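Local coordinates for mRNA export factor MEX67 (Candida albicans, PDB 1Q40), which pairs through its NTF2-like middle domain with Mtr2 to form a heterodimer that acts in the nuclear export of mRNA, at residues Pro118-Ser122 against Asp212-Lys216; Lys181-Phe187 against Ser201-Arg207; Tyr72-Asn76 against Gln105-Lys109. The contacts are given in a common frame with arbitrary orientation. Residue numbers count along the deposited sequence, not the author numbering.

Contact 1: residues Pro118-Ser122 against Asp212-Lys216; sequences PELFS and DFPWK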
loop_
_atom_site.group_PDB
_atom_site.type_symbol
_atom_site.label_atom_id
_atom_site.label_comp_id
_atom_site.label_asym_id
_atom_site.label_seq_id
_atom_site.Cartn_x
_atom_site.Cartn_y
_atom_site.Cartn_z
ATOM N N PRO B 118 2.425 1.733 -21.062
ATOM C CA PRO B 118 2.880 0.939 -19.907
ATOM C C PRO B 118 3.684 1.744 -18.889
ATOM O O PRO B 118 3.855 1.297 -17.755
ATOM C CB PRO B 118 3.775 -0.134 -20.540
ATOM C CG PRO B 118 4.174 0.420 -21.867
ATOM C CD PRO B 118 3.036 1.276 -22.323
ATOM N N GLU B 119 4.170 2.907 -19.311
ATOM C CA GLU B 119 4.944 3.810 -18.465
ATOM C C GLU B 119 4.127 4.548 -17.391
ATOM O O GLU B 119 4.710 5.169 -16.506
ATOM C CB GLU B 119 5.699 4.826 -19.344
ATOM C CG GLU B 119 4.806 5.816 -20.092
ATOM C CD GLU B 119 4.618 5.486 -21.567
ATOM O OE1 GLU B 119 4.597 4.289 -21.953
ATOM O OE2 GLU B 119 4.467 6.447 -22.349
ATOM N N LEU B 120 2.796 4.496 -17.461
ATOM C CA LEU B 120 1.955 5.028 -16.373
ATOM C C LEU B 120 2.020 4.155 -15.114
ATOM O O LEU B 120 1.547 4.559 -14.045
ATOM C CB LEU B 120 0.489 5.128 -16.799
ATOM C CG LEU B 120 0.115 5.943 -18.033
ATOM C CD1 LEU B 120 -1.395 5.930 -18.224
ATOM C CD2 LEU B 120 0.633 7.371 -17.939
ATOM N N PHE B 121 2.594 2.964 -15.253
ATOM C CA PHE B 121 2.523 1.921 -14.250
ATOM C C PHE B 121 3.894 1.586 -13.671
ATOM O O PHE B 121 4.920 1.699 -14.354
ATOM C CB PHE B 121 1.888 0.669 -14.868
ATOM C CG PHE B 121 0.488 0.892 -15.357
ATOM C CD1 PHE B 121 0.251 1.303 -16.667
ATOM C CD2 PHE B 121 -0.597 0.713 -14.504
ATOM C CE1 PHE B 121 -1.049 1.528 -17.116
ATOM C CE2 PHE B 121 -1.904 0.940 -14.946
ATOM C CZ PHE B 121 -2.132 1.351 -16.245
ATOM N N SER B 122 3.907 1.220 -12.392
ATOM C CA SER B 122 5.071 0.592 -11.773
ATOM C C SER B 122 4.640 -0.687 -11.063
ATOM O O SER B 122 3.475 -0.849 -10.693
ATOM C CB SER B 122 5.793 1.546 -10.812
ATOM O OG SER B 122 5.001 1.889 -9.686
ATOM N N ASP B 212 1.041 13.399 -11.886
ATOM C CA ASP B 212 2.455 13.368 -11.548
ATOM C C ASP B 212 2.769 12.268 -10.520
ATOM O O ASP B 212 2.115 12.145 -9.481
ATOM C CB ASP B 212 2.890 14.728 -11.009
ATOM C CG ASP B 212 4.399 14.862 -10.929
ATOM O OD1 ASP B 212 4.897 15.147 -9.818
ATOM O OD2 ASP B 212 5.161 14.671 -11.916
ATOM N N PHE B 213 3.784 11.471 -10.833
ATOM C CA PHE B 213 4.192 10.342 -9.998
ATOM C C PHE B 213 5.691 10.087 -10.227
ATOM O O PHE B 213 6.228 10.475 -11.266
ATOM C CB PHE B 213 3.354 9.103 -10.352
ATOM C CG PHE B 213 3.117 8.943 -11.825
ATOM C CD1 PHE B 213 3.982 8.183 -12.601
ATOM C CD2 PHE B 213 2.046 9.588 -12.448
ATOM C CE1 PHE B 213 3.778 8.050 -13.979
ATOM C CE2 PHE B 213 1.838 9.468 -13.830
ATOM C CZ PHE B 213 2.702 8.693 -14.594
ATOM N N PRO B 214 6.369 9.458 -9.270
ATOM C CA PRO B 214 7.841 9.370 -9.302
ATOM C C PRO B 214 8.455 8.526 -10.426
ATOM O O PRO B 214 9.631 8.722 -10.727
ATOM C CB PRO B 214 8.181 8.767 -7.931
ATOM C CG PRO B 214 6.967 8.954 -7.115
ATOM C CD PRO B 214 5.822 8.819 -8.057
ATOM N N TRP B 215 7.695 7.626 -11.043
ATOM C CA TRP B 215 8.215 6.826 -12.163
ATOM C C TRP B 215 7.811 7.398 -13.528
ATOM O O TRP B 215 7.920 6.711 -14.542
ATOM C CB TRP B 215 7.770 5.362 -12.036
ATOM C CG TRP B 215 6.284 5.190 -11.970
ATOM C CD1 TRP B 215 5.431 5.028 -13.018
ATOM C CD2 TRP B 215 5.473 5.175 -10.787
ATOM N NE1 TRP B 215 4.140 4.905 -12.563
ATOM C CE2 TRP B 215 4.133 4.998 -11.197
ATOM C CE3 TRP B 215 5.741 5.295 -9.421
ATOM C CZ2 TRP B 215 3.071 4.936 -10.293
ATOM C CZ3 TRP B 215 4.680 5.228 -8.518
ATOM C CH2 TRP B 215 3.365 5.053 -8.963
ATOM N N LYS B 216 7.368 8.654 -13.554
ATOM C CA LYS B 216 6.866 9.283 -14.780
ATOM C C LYS B 216 7.990 9.546 -15.795
ATOM O O LYS B 216 9.144 9.714 -15.413
ATOM C CB LYS B 216 6.147 10.599 -14.448
ATOM C CG LYS B 216 5.464 11.279 -15.632
ATOM C CD LYS B 216 4.582 12.434 -15.180
ATOM C CE LYS B 216 3.951 13.154 -16.363
ATOM N NZ LYS B 216 2.816 14.024 -15.935
#

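Contact 2: residues Lys181-Phe187 against Ser201-Arg207; sequences KSFDRTF and SDTLLIR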
loop_
_atom_site.group_PDB
_atom_site.type_symbol
_atom_site.label_atom_id
_atom_site.label_comp_id
_atom_site.label_asym_id
_atom_site.label_seq_id
_atom_site.Cartn_x
_atom_site.Cartn_y
_atom_site.Cartn_z
ATOM N N LYS B 181 -9.036 7.593 -11.608
ATOM C CA LYS B 181 -8.535 7.346 -10.257
ATOM C C LYS B 181 -7.104 6.801 -10.339
ATOM O O LYS B 181 -6.715 6.222 -11.336
ATOM C CB LYS B 181 -9.414 6.329 -9.528
ATOM C CG LYS B 181 -10.913 6.649 -9.501
ATOM C CD LYS B 181 -11.248 7.752 -8.518
ATOM C CE LYS B 181 -12.751 7.821 -8.256
ATOM N NZ LYS B 181 -13.533 8.010 -9.512
ATOM N N SER B 182 -6.319 7.006 -9.290
ATOM C CA SER B 182 -5.060 6.279 -9.153
ATOM C C SER B 182 -5.311 5.116 -8.211
ATOM O O SER B 182 -6.332 5.074 -7.518
ATOM C CB SER B 182 -3.936 7.183 -8.658
ATOM O OG SER B 182 -3.503 8.030 -9.707
ATOM N N PHE B 183 -4.408 4.145 -8.228
ATOM C CA PHE B 183 -4.598 2.924 -7.460
ATOM C C PHE B 183 -3.314 2.130 -7.268
ATOM O O PHE B 183 -2.312 2.317 -7.976
ATOM C CB PHE B 183 -5.611 2.016 -8.172
ATOM C CG PHE B 183 -5.022 1.268 -9.334
ATOM C CD1 PHE B 183 -4.507 -0.018 -9.160
ATOM C CD2 PHE B 183 -4.944 1.859 -10.584
ATOM C CE1 PHE B 183 -3.924 -0.706 -10.221
ATOM C CE2 PHE B 183 -4.370 1.174 -11.670
ATOM C CZ PHE B 183 -3.867 -0.109 -11.492
ATOM N N ASP B 184 -3.391 1.221 -6.296
ATOM C CA ASP B 184 -2.400 0.183 -6.062
ATOM C C ASP B 184 -3.143 -1.129 -5.833
ATOM O O ASP B 184 -4.165 -1.152 -5.166
ATOM C CB ASP B 184 -1.560 0.530 -4.842
ATOM C CG ASP B 184 -1.186 2.009 -4.789
ATOM O OD1 ASP B 184 -0.105 2.371 -5.336
ATOM O OD2 ASP B 184 -1.920 2.866 -4.222
ATOM N N ARG B 185 -2.627 -2.221 -6.377
ATOM C CA ARG B 185 -3.270 -3.509 -6.251
ATOM C C ARG B 185 -2.231 -4.601 -6.002
ATOM O O ARG B 185 -1.259 -4.709 -6.745
ATOM C CB ARG B 185 -4.058 -3.822 -7.516
ATOM C CG ARG B 185 -5.081 -4.928 -7.333
ATOM C CD ARG B 185 -6.076 -5.048 -8.486
ATOM N NE ARG B 185 -7.108 -6.024 -8.164
ATOM C CZ ARG B 185 -8.239 -6.192 -8.836
ATOM N NH1 ARG B 185 -9.094 -7.126 -8.448
ATOM N NH2 ARG B 185 -8.529 -5.439 -9.879
ATOM N N THR B 186 -2.473 -5.415 -4.979
ATOM C CA THR B 186 -1.563 -6.472 -4.541
ATOM C C THR B 186 -2.230 -7.837 -4.665
ATOM O O THR B 186 -3.319 -8.052 -4.140
ATOM C CB THR B 186 -1.143 -6.223 -3.075
ATOM O OG1 THR B 186 -0.382 -5.021 -2.997
ATOM C CG2 THR B 186 -0.176 -7.297 -2.566
ATOM N N PHE B 187 -1.558 -8.746 -5.366
ATOM C CA PHE B 187 -1.982 -10.126 -5.529
ATOM C C PHE B 187 -0.972 -11.051 -4.821
ATOM O O PHE B 187 0.233 -10.866 -4.959
ATOM C CB PHE B 187 -2.001 -10.508 -7.014
ATOM C CG PHE B 187 -2.894 -9.651 -7.880
ATOM C CD1 PHE B 187 -4.207 -10.021 -8.123
ATOM C CD2 PHE B 187 -2.400 -8.508 -8.495
ATOM C CE1 PHE B 187 -5.028 -9.257 -8.945
ATOM C CE2 PHE B 187 -3.209 -7.728 -9.319
ATOM C CZ PHE B 187 -4.525 -8.112 -9.550
ATOM N N SER B 201 -5.024 -13.958 -2.381
ATOM C CA SER B 201 -5.336 -12.665 -1.760
ATOM C C SER B 201 -5.227 -11.572 -2.812
ATOM O O SER B 201 -4.349 -11.612 -3.665
ATOM C CB SER B 201 -4.379 -12.368 -0.594
ATOM O OG SER B 201 -4.516 -11.025 -0.136
ATOM N N ASP B 202 -6.109 -10.581 -2.720
ATOM C CA ASP B 202 -6.236 -9.527 -3.715
ATOM C C ASP B 202 -6.757 -8.283 -2.988
ATOM O O ASP B 202 -7.892 -8.293 -2.511
ATOM C CB ASP B 202 -7.218 -10.006 -4.771
ATOM C CG ASP B 202 -7.369 -9.064 -5.944
ATOM O OD1 ASP B 202 -6.895 -7.908 -5.901
ATOM O OD2 ASP B 202 -7.994 -9.414 -6.969
ATOM N N THR B 203 -5.920 -7.241 -2.875
ATOM C CA THR B 203 -6.309 -5.981 -2.233
ATOM C C THR B 203 -6.145 -4.823 -3.212
ATOM O O THR B 203 -5.066 -4.631 -3.771
ATOM C CB THR B 203 -5.490 -5.699 -0.934
ATOM O OG1 THR B 203 -4.077 -5.857 -1.158
ATOM C CG2 THR B 203 -5.779 -6.726 0.116
ATOM N N LEU B 204 -7.220 -4.055 -3.394
ATOM C CA LEU B 204 -7.257 -2.929 -4.309
ATOM C C LEU B 204 -7.414 -1.667 -3.480
ATOM O O LEU B 204 -8.340 -1.572 -2.686
ATOM C CB LEU B 204 -8.460 -3.053 -5.248
ATOM C CG LEU B 204 -8.758 -1.894 -6.209
ATOM C CD1 LEU B 204 -7.564 -1.552 -7.090
ATOM C CD2 LEU B 204 -9.950 -2.234 -7.067
ATOM N N LEU B 205 -6.507 -0.709 -3.675
ATOM C CA LEU B 205 -6.574 0.588 -3.030
ATOM C C LEU B 205 -6.891 1.652 -4.081
ATOM O O LEU B 205 -6.204 1.745 -5.096
ATOM C CB LEU B 205 -5.258 0.915 -2.325
ATOM C CG LEU B 205 -5.297 2.172 -1.425
ATOM C CD1 LEU B 205 -4.416 1.992 -0.224
ATOM C CD2 LEU B 205 -4.853 3.439 -2.164
ATOM N N ILE B 206 -7.923 2.449 -3.808
ATOM C CA ILE B 206 -8.419 3.501 -4.702
ATOM C C ILE B 206 -8.149 4.860 -4.060
ATOM O O ILE B 206 -8.444 5.061 -2.881
ATOM C CB ILE B 206 -9.937 3.312 -4.923
ATOM C CG1 ILE B 206 -10.231 1.934 -5.546
ATOM C CG2 ILE B 206 -10.517 4.435 -5.787
ATOM C CD1 ILE B 206 -9.678 1.749 -6.969
ATOM N N ARG B 207 -7.581 5.779 -4.840
ATOM C CA ARG B 207 -7.156 7.093 -4.369
ATOM C C ARG B 207 -7.261 8.155 -5.494
ATOM O O ARG B 207 -7.491 7.816 -6.674
ATOM C CB ARG B 207 -5.736 7.020 -3.777
ATOM C CG ARG B 207 -4.694 6.372 -4.682
ATOM C CD ARG B 207 -3.327 6.204 -4.046
ATOM N NE ARG B 207 -2.398 5.488 -4.914
ATOM C CZ ARG B 207 -1.598 6.066 -5.807
ATOM N NH1 ARG B 207 -0.790 5.314 -6.543
ATOM N NH2 ARG B 207 -1.605 7.385 -5.982
HETATM O O HOH W 1 -3.125 -9.084 -1.291
#

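Contact 3: residues Tyr72-Asn76 against Gln105-Lys109; sequences YYLNN and QQLPK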
loop_
_atom_site.group_PDB
_atom_site.type_symbol
_atom_site.label_atom_id
_atom_site.label_comp_id
_atom_site.label_asym_id
_atom_site.label_seq_id
_atom_site.Cartn_x
_atom_site.Cartn_y
_atom_site.Cartn_z
ATOM N N TYR B 72 -19.197 5.723 -5.771
ATOM C CA TYR B 72 -19.374 4.303 -6.122
ATOM C C TYR B 72 -18.578 3.331 -5.236
ATOM O O TYR B 72 -18.890 2.143 -5.177
ATOM C CB TYR B 72 -18.993 4.061 -7.588
ATOM C CG TYR B 72 -20.072 4.441 -8.587
ATOM C CD1 TYR B 72 -19.795 5.276 -9.663
ATOM C CD2 TYR B 72 -21.371 3.963 -8.445
ATOM C CE1 TYR B 72 -20.793 5.636 -10.577
ATOM C CE2 TYR B 72 -22.373 4.315 -9.343
ATOM C CZ TYR B 72 -22.076 5.142 -10.410
ATOM O OH TYR B 72 -23.076 5.464 -11.291
ATOM N N TYR B 73 -17.565 3.849 -4.548
ATOM C CA TYR B 73 -16.594 3.060 -3.801
ATOM C C TYR B 73 -16.783 3.051 -2.282
ATOM O O TYR B 73 -16.344 2.113 -1.601
ATOM C CB TYR B 73 -15.214 3.632 -4.071
ATOM C CG TYR B 73 -14.780 3.570 -5.513
ATOM C CD1 TYR B 73 -14.099 2.462 -5.996
ATOM C CD2 TYR B 73 -15.043 4.610 -6.388
ATOM C CE1 TYR B 73 -13.692 2.380 -7.317
ATOM C CE2 TYR B 73 -14.623 4.547 -7.737
ATOM C CZ TYR B 73 -13.938 3.436 -8.183
ATOM O OH TYR B 73 -13.514 3.322 -9.491
ATOM N N LEU B 74 -17.424 4.085 -1.749
ATOM C CA LEU B 74 -17.401 4.328 -0.309
ATOM C C LEU B 74 -18.118 3.277 0.516
ATOM O O LEU B 74 -17.645 2.919 1.594
ATOM C CB LEU B 74 -17.991 5.700 0.028
ATOM C CG LEU B 74 -17.170 6.907 -0.379
ATOM C CD1 LEU B 74 -17.993 8.156 -0.138
ATOM C CD2 LEU B 74 -15.887 6.969 0.398
ATOM N N ASN B 75 -19.263 2.793 0.050
ATOM C CA ASN B 75 -20.021 1.832 0.865
ATOM C C ASN B 75 -19.287 0.505 1.026
ATOM O O ASN B 75 -19.414 -0.164 2.050
ATOM C CB ASN B 75 -21.414 1.575 0.301
ATOM C CG ASN B 75 -22.275 0.776 1.259
ATOM O OD1 ASN B 75 -22.412 1.134 2.434
ATOM N ND2 ASN B 75 -22.838 -0.322 0.777
ATOM N N ASN B 76 -18.511 0.137 0.011
ATOM C CA ASN B 76 -17.762 -1.104 0.031
ATOM C C ASN B 76 -16.302 -0.980 0.476
ATOM O O ASN B 76 -15.591 -1.985 0.514
ATOM C CB ASN B 76 -17.837 -1.753 -1.346
ATOM C CG ASN B 76 -19.236 -2.266 -1.666
ATOM O OD1 ASN B 76 -20.033 -2.526 -0.761
ATOM N ND2 ASN B 76 -19.545 -2.395 -2.950
ATOM N N GLN B 105 -18.529 -6.692 -9.631
ATOM C CA GLN B 105 -19.659 -6.096 -10.358
ATOM C C GLN B 105 -20.026 -4.700 -9.864
ATOM O O GLN B 105 -20.661 -3.944 -10.591
ATOM C CB GLN B 105 -20.911 -6.974 -10.241
ATOM C CG GLN B 105 -20.827 -8.309 -10.930
ATOM C CD GLN B 105 -22.124 -9.093 -10.811
ATOM O OE1 GLN B 105 -22.512 -9.498 -9.712
ATOM N NE2 GLN B 105 -22.806 -9.295 -11.940
ATOM N N GLN B 106 -19.650 -4.378 -8.624
ATOM C CA GLN B 106 -19.962 -3.089 -8.004
ATOM C C GLN B 106 -18.859 -2.034 -8.139
ATOM O O GLN B 106 -18.972 -0.934 -7.598
ATOM C CB GLN B 106 -20.278 -3.291 -6.522
ATOM C CG GLN B 106 -21.493 -4.171 -6.263
ATOM C CD GLN B 106 -21.648 -4.492 -4.795
ATOM O OE1 GLN B 106 -21.937 -3.609 -3.990
ATOM N NE2 GLN B 106 -21.416 -5.739 -4.438
ATOM N N LEU B 107 -17.794 -2.368 -8.850
ATOM C CA LEU B 107 -16.738 -1.414 -9.144
ATOM C C LEU B 107 -16.976 -0.838 -10.558
ATOM O O LEU B 107 -17.323 -1.579 -11.484
ATOM C CB LEU B 107 -15.366 -2.086 -9.038
ATOM C CG LEU B 107 -14.951 -2.478 -7.605
ATOM C CD1 LEU B 107 -13.773 -3.429 -7.608
ATOM C CD2 LEU B 107 -14.629 -1.261 -6.778
ATOM N N PRO B 108 -16.833 0.475 -10.724
ATOM C CA PRO B 108 -16.981 1.076 -12.060
ATOM C C PRO B 108 -16.131 0.362 -13.125
ATOM O O PRO B 108 -15.039 -0.155 -12.840
ATOM C CB PRO B 108 -16.532 2.521 -11.842
ATOM C CG PRO B 108 -16.862 2.799 -10.390
ATOM C CD PRO B 108 -16.590 1.495 -9.684
ATOM N N LYS B 109 -16.667 0.313 -14.338
ATOM C CA LYS B 109 -15.984 -0.278 -15.485
ATOM C C LYS B 109 -14.849 0.633 -15.916
ATOM O O LYS B 109 -14.977 1.849 -15.861
ATOM C CB LYS B 109 -16.982 -0.513 -16.620
ATOM C CG LYS B 109 -18.160 -1.411 -16.168
ATOM C CD LYS B 109 -19.042 -1.865 -17.308
ATOM C CE LYS B 109 -20.122 -2.798 -16.792
ATOM N NZ LYS B 109 -21.198 -2.986 -17.780
HETATM O O HOH W 2 -20.813 0.653 -6.580
HETATM O O HOH W 3 -17.646 -0.885 -4.874
HETATM O O HOH W 4 -13.102 0.511 -10.688
#

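Contact 1: residues Pro118-Ser122 against Asp212-Lys216
Trp215 gives up more surface here than any other residue, and the contact is organised round its indole. The ring nitrogen points at the end of the short 3-10 segment 118-120 and donates a nearly linear hydrogen bond, Trp215 NE1 to Leu120 O, of 3.0 Å. At the same ring edge Trp215 CD1 lies 3.6 Å from Glu119 O, so two consecutive carbonyls of the 3-10 turn line the rim of the indole. Ser122 comes next in buried area and meets the indole over its face: its CB stands 3.8 Å from the centroid of the five-membered ring in a CH-pi contact, and Ser122 OG is 3.5 Å from Trp215 CE3. Leu120, the third main contributor, directs its CA-to-CB bond away, yet its flank still reaches Phe213, with Leu120 CD2 and Phe213 CZ 4.1 Å apart. Phe213 and Trp215, both directed toward 118-122, are the first and third residues of a type I beta turn closed by Lys216 N to Phe213 O at 3.1 Å. Ser122 begins the strand that pairs with 134-146, where His139 touches both Ser122 and Trp215, while the backbone of the Mtr2 chain packs on Phe213 and Trp215. The contact thus fastens the C-terminal tail, through a tryptophan hydrogen-bonded to a 3-10 turn, to the rim of the NTF2-like sheet beside the heterodimer interface.

Contact 2: residues Lys181-Phe187 against Ser201-Arg207
Two salt bridges join the strands, one on each face of the ladder. Arg207 grips Asp184 with two donors, NE to OD2 of Asp184 at 2.8 Å and NH1 to OD1 of Asp184 at 3.3 Å; His139 also bonds to that carboxylate. On the other face Arg185 sends NE to Asp202 OD1 at 3.0 Å and NH1 to Asp202 OD2 at 2.9 Å, with Tyr39 as a further partner of Asp202 and Trp28 in a cation-pi contact with Arg185. Between these two salt bridges runs a regular antiparallel ladder: Ser182-Arg207, Asp184-Leu205 and Thr186-Thr203 are hydrogen-bonded pairs, each with two backbone bonds, the shortest being Leu205 N to Asp184 O at 2.8 Å. Between them, non-hydrogen-bonded pairs add CA-H...O contacts such as Arg185 CA to Thr203 O at 3.3 Å. Phe183 packs along the face it shares with Leu204 and Ile206, its CD1 lying 4.0 Å from Leu204 CD1. Farther along that face Phe187 makes edge-to-face ring contacts with Phe20 and Tyr24 of helix 14-29. The face of Thr186, Thr203, Leu205 and Arg207 is instead covered by Mtr2, whose polar side chains hydrogen-bond both threonines. A beta hairpin with a helix against one face and the partner subunit against the other is characteristic of NTF2-fold heterodimers.

Contact 3: residues Tyr72-Asn76 against Gln105-Lys109
Pro108 is the main bump of this contact and loses the most surface. Its ring wedges between the side chains of two consecutive tyrosines: Pro108 CG lies 3.7 Å from Tyr72 CB, and Pro108 CD is 3.6 Å from Tyr73 CZ. The Tyr73 ring in turn reaches across to Leu107, Tyr73 CE1 standing 3.8 Å from Leu107 CD2, so that the methyl and the proline ring together form a shallow seat for the phenol. Its hydroxyl hydrogen-bonds Glu144, and one water bridges the same oxygen to the other loop, donating to Tyr73 OH at 3.1 Å and to Pro108 O at 3.0 Å. Beyond this apolar wedge the backbones do not close up; Tyr72 O and Gln106 O, both acceptors, remain 3.9 Å apart, and water occupies the hollow beside them. One molecule donates to Tyr72 O at 2.8 Å and to Gln106 O at 2.6 Å, while a second accepts from Asn76 ND2 at 3.1 Å. The far end of the hollow is shut by a direct amide clasp, Asn76 ND2 to Gln106 OE1 at 2.9 Å. Arg32 holds the 105-109 loop by bonding the carbonyls of Leu107 and Pro108, and Phe45, Met47, Leu204 and Ile206 of the sheet lie against Leu107 or Tyr73. The segments 72-76 and 105-109, the latter following helix 96-105, thus interlock over the inner, concave face of the curved sheet, as befits the cone-like NTF2 fold, in which helices and loops cover that face.

In the fold
From the N terminus, helix 14-29 and strand 44-49 precede contact 3, the first to close: it brings the 105-109 loop, past helices 86-91 and 96-105, back onto 72-76. Contact 1 opens only afterwards, at 118-122, and is completed by 212-216 near the C terminus. Within that span the chain forms the 181-190/198-208 hairpin of contact 2, so contact 2 is nested in contact 1, while contact 3 precedes both in series. The hairpin is the common neighbour: Phe183 packs on Phe121 of contact 1, and Lys181, Leu204 and Ile206 touch Tyr73 or Leu107 of contact 3. Contacts 1 and 3, about 25 Å apart between centres, lie on opposite sides of the chain's centre.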